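Local structure of cephalosporin acylase (Bacillus halodurans, 2NLZ) at residues 54-59 with 124-129; 304-309 with 335-340. The protein probably hydrolyses the side-chain amide of cephalosporins or related gamma-glutamyl amides, being an N-terminal nucleophile hydrolase of the gamma-glutamyltranspeptidase family. The protein carries 1 engineered substitution. All blocks are in the same frame, centred on the assembly; numbering follows the deposited sequence.

Contact 1: 54-59 with 124-129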
loop_
_atom_site.group_PDB
_atom_site.type_symbol
_atom_site.label_atom_id
_atom_site.label_comp_id
_atom_site.label_asym_id
_atom_site.label_seq_id
_atom_site.Cartn_x
_atom_site.Cartn_y
_atom_site.Cartn_z
ATOM N N THR D 54 -18.406 6.622 -32.442
ATOM C CA THR D 54 -17.806 5.784 -31.431
ATOM C C THR D 54 -18.591 4.494 -31.182
ATOM O O THR D 54 -17.996 3.448 -30.939
ATOM C CB THR D 54 -17.696 6.567 -30.116
ATOM O OG1 THR D 54 -17.165 7.874 -30.383
ATOM C CG2 THR D 54 -16.796 5.842 -29.135
ATOM N N ALA D 55 -19.920 4.570 -31.240
ATOM C CA ALA D 55 -20.758 3.410 -30.959
ATOM C C ALA D 55 -20.566 2.363 -32.033
ATOM O O ALA D 55 -20.311 1.191 -31.740
ATOM C CB ALA D 55 -22.215 3.810 -30.866
ATOM N N THR D 56 -20.670 2.806 -33.283
ATOM C CA THR D 56 -20.523 1.927 -34.437
ATOM C C THR D 56 -19.099 1.400 -34.542
ATOM O O THR D 56 -18.892 0.270 -34.983
ATOM C CB THR D 56 -20.909 2.628 -35.759
ATOM O OG1 THR D 56 -20.235 3.889 -35.856
ATOM C CG2 THR D 56 -22.403 2.850 -35.830
ATOM N N ALA D 57 -18.130 2.226 -34.146
ATOM C CA ALA D 57 -16.732 1.803 -34.085
ATOM C C ALA D 57 -16.549 0.644 -33.118
ATOM O O ALA D 57 -15.888 -0.337 -33.456
ATOM C CB ALA D 57 -15.825 2.962 -33.706
ATOM N N LEU D 58 -17.167 0.764 -31.937
ATOM C CA LEU D 58 -17.113 -0.250 -30.871
ATOM C C LEU D 58 -17.696 -1.587 -31.306
ATOM O O LEU D 58 -17.311 -2.646 -30.808
ATOM C CB LEU D 58 -17.851 0.246 -29.620
ATOM C CG LEU D 58 -17.172 1.341 -28.794
ATOM C CD1 LEU D 58 -18.152 2.065 -27.872
ATOM C CD2 LEU D 58 -16.001 0.792 -28.006
ATOM N N THR D 59 -18.642 -1.511 -32.239
ATOM C CA THR D 59 -19.281 -2.673 -32.839
ATOM C C THR D 59 -18.259 -3.572 -33.535
ATOM O O THR D 59 -18.431 -4.786 -33.608
ATOM C CB THR D 59 -20.395 -2.215 -33.775
ATOM O OG1 THR D 59 -21.654 -2.589 -33.216
ATOM C CG2 THR D 59 -20.259 -2.816 -35.159
ATOM N N GLY D 124 -31.227 1.265 -35.478
ATOM C CA GLY D 124 -32.299 2.258 -35.577
ATOM C C GLY D 124 -32.052 3.453 -34.679
ATOM O O GLY D 124 -32.316 4.603 -35.061
ATOM N N ALA D 125 -31.534 3.178 -33.485
ATOM C CA ALA D 125 -31.149 4.234 -32.554
ATOM C C ALA D 125 -30.052 5.126 -33.125
ATOM O O ALA D 125 -30.061 6.328 -32.903
ATOM C CB ALA D 125 -30.724 3.647 -31.231
ATOM N N TRP D 126 -29.122 4.535 -33.865
ATOM C CA TRP D 126 -28.085 5.309 -34.530
ATOM C C TRP D 126 -28.724 6.306 -35.483
ATOM O O TRP D 126 -28.504 7.507 -35.369
ATOM C CB TRP D 126 -27.117 4.407 -35.311
ATOM C CG TRP D 126 -26.369 3.387 -34.494
ATOM C CD1 TRP D 126 -26.067 3.455 -33.166
ATOM C CD2 TRP D 126 -25.796 2.160 -34.973
ATOM N NE1 TRP D 126 -25.365 2.333 -32.781
ATOM C CE2 TRP D 126 -25.182 1.526 -33.873
ATOM C CE3 TRP D 126 -25.745 1.534 -36.227
ATOM C CZ2 TRP D 126 -24.527 0.292 -33.987
ATOM C CZ3 TRP D 126 -25.104 0.307 -36.335
ATOM C CH2 TRP D 126 -24.500 -0.296 -35.221
ATOM N N ALA D 127 -29.526 5.793 -36.410
ATOM C CA ALA D 127 -30.184 6.599 -37.441
ATOM C C ALA D 127 -31.037 7.741 -36.884
ATOM O O ALA D 127 -30.892 8.893 -37.316
ATOM C CB ALA D 127 -31.021 5.713 -38.344
ATOM N N GLU D 128 -31.916 7.415 -35.934
ATOM C CA GLU D 128 -32.768 8.413 -35.293
ATOM C C GLU D 128 -31.981 9.489 -34.547
ATOM O O GLU D 128 -32.394 10.648 -34.512
ATOM C CB GLU D 128 -33.772 7.757 -34.343
ATOM C CG GLU D 128 -35.183 7.608 -34.924
ATOM C CD GLU D 128 -35.978 8.905 -34.953
ATOM O OE1 GLU D 128 -35.862 9.713 -34.012
ATOM O OE2 GLU D 128 -36.733 9.105 -35.924
ATOM N N LEU D 129 -30.856 9.099 -33.958
ATOM C CA LEU D 129 -29.995 10.036 -33.257
ATOM C C LEU D 129 -29.382 11.010 -34.255
ATOM O O LEU D 129 -29.296 12.207 -33.985
ATOM C CB LEU D 129 -28.898 9.273 -32.522
ATOM C CG LEU D 129 -28.499 9.632 -31.091
ATOM C CD1 LEU D 129 -29.561 10.428 -30.381
ATOM C CD2 LEU D 129 -28.226 8.343 -30.331
#
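Trp-126 points its indole at helix 47-61 and meets Thr-56 there, methyl group on ring face. Thr-56 CG2 sits 3.4 Å from the centroid of the six-membered ring of Trp-126. It lies only 6° off the ring normal, so this is a well-centred CH-pi contact. The methyl is almost equally far from all six ring atoms; Trp-126 CD2 is 3.6 Å from Thr-56 CG2. Thr-56 CG2 stands anti to the carbonyl carbon, with chi1 of the hydroxyl at 50°. This sends the methyl to the ring and lets Thr-56 OG1 turn back to its own helix, where it hydrogen-bonds chiefly to Ile-52 O, with Ala-53 O sharing the donor. The threonine thus shows the indole its apolar branch and satisfies its polar one. The two helix segments run nearly antiparallel, at 158°, with axes 11.4 Å apart. They probably belong to a helical layer of the four-layer alpha-beta-beta-alpha fold of N-terminal nucleophile hydrolases, since strand 370-376 packs against both: Phe-373 touches Ala-55 and Leu-129. The wide spacing leaves the indole to bridge the gap. Ala-55 CB meets the pyrrole side obliquely, 4.0 Å from Trp-126 NE1. That nitrogen is buried, and its hydrogen bond goes to Gln-375 OE1 on the strand. At the far end of the indole, Thr-59 OG1 lies near the ring plane, 4.1 Å from Trp-126 CZ2.

Contact 2: 304-309 with 335-340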
loop_
_atom_site.group_PDB
_atom_site.type_symbol
_atom_site.label_atom_id
_atom_site.label_comp_id
_atom_site.label_asym_id
_atom_site.label_seq_id
_atom_site.Cartn_x
_atom_site.Cartn_y
_atom_site.Cartn_z
ATOM N N MET D 304 -28.885 0.276 -1.586
ATOM C CA MET D 304 -28.818 -0.368 -2.885
ATOM C C MET D 304 -29.606 -1.661 -2.860
ATOM O O MET D 304 -30.406 -1.913 -3.755
ATOM C CB MET D 304 -27.362 -0.620 -3.303
ATOM C CG MET D 304 -27.188 -1.288 -4.671
ATOM S SD MET D 304 -28.236 -0.602 -5.975
ATOM C CE MET D 304 -27.563 1.049 -6.147
ATOM N N LYS D 305 -29.389 -2.457 -1.818
ATOM C CA LYS D 305 -30.048 -3.744 -1.679
ATOM C C LYS D 305 -31.558 -3.622 -1.755
ATOM O O LYS D 305 -32.184 -4.321 -2.543
ATOM C CB LYS D 305 -29.617 -4.446 -0.391
ATOM C CG LYS D 305 -28.355 -5.274 -0.557
ATOM C CD LYS D 305 -27.615 -5.444 0.754
ATOM C CE LYS D 305 -28.307 -6.431 1.676
ATOM N NZ LYS D 305 -27.667 -6.450 3.025
ATOM N N LEU D 306 -32.134 -2.715 -0.971
ATOM C CA LEU D 306 -33.591 -2.562 -0.937
ATOM C C LEU D 306 -34.162 -2.143 -2.288
ATOM O O LEU D 306 -35.156 -2.699 -2.752
ATOM C CB LEU D 306 -34.004 -1.574 0.150
ATOM C CG LEU D 306 -33.582 -1.961 1.574
ATOM C CD1 LEU D 306 -33.459 -0.725 2.468
ATOM C CD2 LEU D 306 -34.529 -3.018 2.175
ATOM N N ALA D 307 -33.496 -1.180 -2.916
ATOM C CA ALA D 307 -33.886 -0.668 -4.214
ATOM C C ALA D 307 -33.799 -1.720 -5.317
ATOM O O ALA D 307 -34.633 -1.743 -6.230
ATOM C CB ALA D 307 -33.024 0.537 -4.568
ATOM N N PHE D 308 -32.793 -2.584 -5.239
ATOM C CA PHE D 308 -32.546 -3.529 -6.315
ATOM C C PHE D 308 -33.605 -4.627 -6.362
ATOM O O PHE D 308 -34.006 -5.063 -7.447
ATOM C CB PHE D 308 -31.141 -4.129 -6.222
ATOM C CG PHE D 308 -30.445 -4.254 -7.549
ATOM C CD1 PHE D 308 -31.049 -4.902 -8.618
ATOM C CD2 PHE D 308 -29.170 -3.728 -7.727
ATOM C CE1 PHE D 308 -30.405 -5.016 -9.854
ATOM C CE2 PHE D 308 -28.507 -3.839 -8.959
ATOM C CZ PHE D 308 -29.133 -4.481 -10.025
ATOM N N VAL D 309 -34.066 -5.064 -5.192
ATOM C CA VAL D 309 -35.096 -6.099 -5.144
ATOM C C VAL D 309 -36.461 -5.508 -5.519
ATOM O O VAL D 309 -37.356 -6.217 -5.996
ATOM C CB VAL D 309 -35.130 -6.844 -3.799
ATOM C CG1 VAL D 309 -35.767 -8.211 -3.988
ATOM C CG2 VAL D 309 -33.735 -7.050 -3.293
ATOM N N THR D 335 -38.531 6.953 2.676
ATOM C CA THR D 335 -38.605 6.915 4.140
ATOM C C THR D 335 -39.009 5.528 4.666
ATOM O O THR D 335 -38.418 5.038 5.629
ATOM C CB THR D 335 -39.565 8.012 4.695
ATOM O OG1 THR D 335 -39.308 9.259 4.038
ATOM C CG2 THR D 335 -39.371 8.204 6.192
ATOM N N GLU D 336 -39.991 4.900 4.017
ATOM C CA GLU D 336 -40.468 3.562 4.390
ATOM C C GLU D 336 -39.398 2.470 4.324
ATOM O O GLU D 336 -39.286 1.647 5.232
ATOM C CB GLU D 336 -41.666 3.161 3.520
ATOM C CG GLU D 336 -43.012 3.587 4.079
ATOM C CD GLU D 336 -43.524 2.621 5.121
ATOM O OE1 GLU D 336 -43.849 1.473 4.749
ATOM O OE2 GLU D 336 -43.599 3.008 6.306
ATOM N N ARG D 337 -38.630 2.465 3.239
ATOM C CA ARG D 337 -37.556 1.498 3.038
ATOM C C ARG D 337 -36.365 1.788 3.955
ATOM O O ARG D 337 -35.732 0.868 4.468
ATOM C CB ARG D 337 -37.090 1.543 1.583
ATOM C CG ARG D 337 -38.172 1.271 0.552
ATOM C CD ARG D 337 -37.962 -0.059 -0.142
ATOM N NE ARG D 337 -38.237 -1.188 0.737
ATOM C CZ ARG D 337 -37.971 -2.457 0.441
ATOM N NH1 ARG D 337 -37.422 -2.770 -0.720
ATOM N NH2 ARG D 337 -38.249 -3.414 1.310
ATOM N N ARG D 338 -36.073 3.077 4.155
ATOM C CA ARG D 338 -34.950 3.545 4.980
ATOM C C ARG D 338 -35.123 3.208 6.464
ATOM O O ARG D 338 -34.149 3.154 7.219
ATOM C CB ARG D 338 -34.712 5.050 4.740
ATOM C CG ARG D 338 -34.154 5.854 5.901
ATOM C CD ARG D 338 -33.557 7.175 5.438
ATOM N NE ARG D 338 -34.138 7.683 4.191
ATOM C CZ ARG D 338 -35.147 8.545 4.122
ATOM N NH1 ARG D 338 -35.594 8.952 2.942
ATOM N NH2 ARG D 338 -35.711 8.996 5.234
ATOM N N LYS D 339 -36.365 2.961 6.868
ATOM C CA LYS D 339 -36.659 2.483 8.216
ATOM C C LYS D 339 -36.244 1.026 8.390
ATOM O O LYS D 339 -36.025 0.572 9.510
ATOM C CB LYS D 339 -38.145 2.645 8.553
ATOM C CG LYS D 339 -38.530 4.043 9.041
ATOM C CD LYS D 339 -39.841 4.026 9.829
ATOM C CE LYS D 339 -41.019 3.572 8.975
ATOM N NZ LYS D 339 -42.208 3.277 9.815
ATOM N N GLU D 340 -36.130 0.296 7.283
ATOM C CA GLU D 340 -35.692 -1.092 7.353
ATOM C C GLU D 340 -34.177 -1.234 7.466
ATOM O O GLU D 340 -33.676 -2.318 7.770
ATOM C CB GLU D 340 -36.234 -1.917 6.185
ATOM C CG GLU D 340 -37.742 -2.111 6.229
ATOM C CD GLU D 340 -38.173 -3.462 5.704
ATOM O OE1 GLU D 340 -39.251 -3.532 5.077
ATOM O OE2 GLU D 340 -37.437 -4.451 5.919
#
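Leu-306 reaches across to Arg-337 with its CB and both methyls. At the root, Leu-306 CB lies over one face of the guanidinium, 3.7 Å from Arg-337 NH1. Leu-306 CG stands anti to its carbonyl carbon (chi1 -60°), and there the chain forks. One branch, Leu-306 CD1, goes to the backbone, 3.4 Å from Arg-337 O. The other, Leu-306 CD2, lies over the same guanidinium face as CB, shifted toward its rim and 3.8 Å from Arg-337 NH2. It also comes within 4.5 Å of Glu-340 CB, at the exposed margin. This is helix-to-helix packing on the outer part of the fold: helix 331-338 packs through Arg-337 on helix 294-314, whose other sides meet helices 274-283 and 444-457. Arg-337 bends at chi2 and chi3, which brings its flat group back over the leucine. Its charge is buried but paired: NH1 forms a salt bridge to Asp-310, and NH2 bonds to Glu-349 O. With a leucine in place of Arg-337, Asp-310 would probably lose its ion-pair mate and Glu-349 O its donor. Glu-340 OE1 lies in the guanidinium plane, 3.9 Å from Arg-337 NH2, a long salt bridge.

In the fold
After strands 19-21 and 24-28 and helix 31-42, the chain enters helix 47-61. It then makes the neighbouring strands 71-78 and 81-87 before helix 122-133 returns to close contact 1, a loop of 64 residues. Contact 2 opens only later, on helix 294-314, and closes after a shorter, strand-free loop of 25 residues at helix 331-338. The two are in series; they neither nest nor cross. Their centres are 36 Å apart, on opposite sides of the chain's centre. Contact 1 joins two helices that both pack on strand 370-376; helix 47-61 also meets strand 359-365. The chain makes both strands only after contact 2 has closed. Contact 2 ties helices farther from the centre.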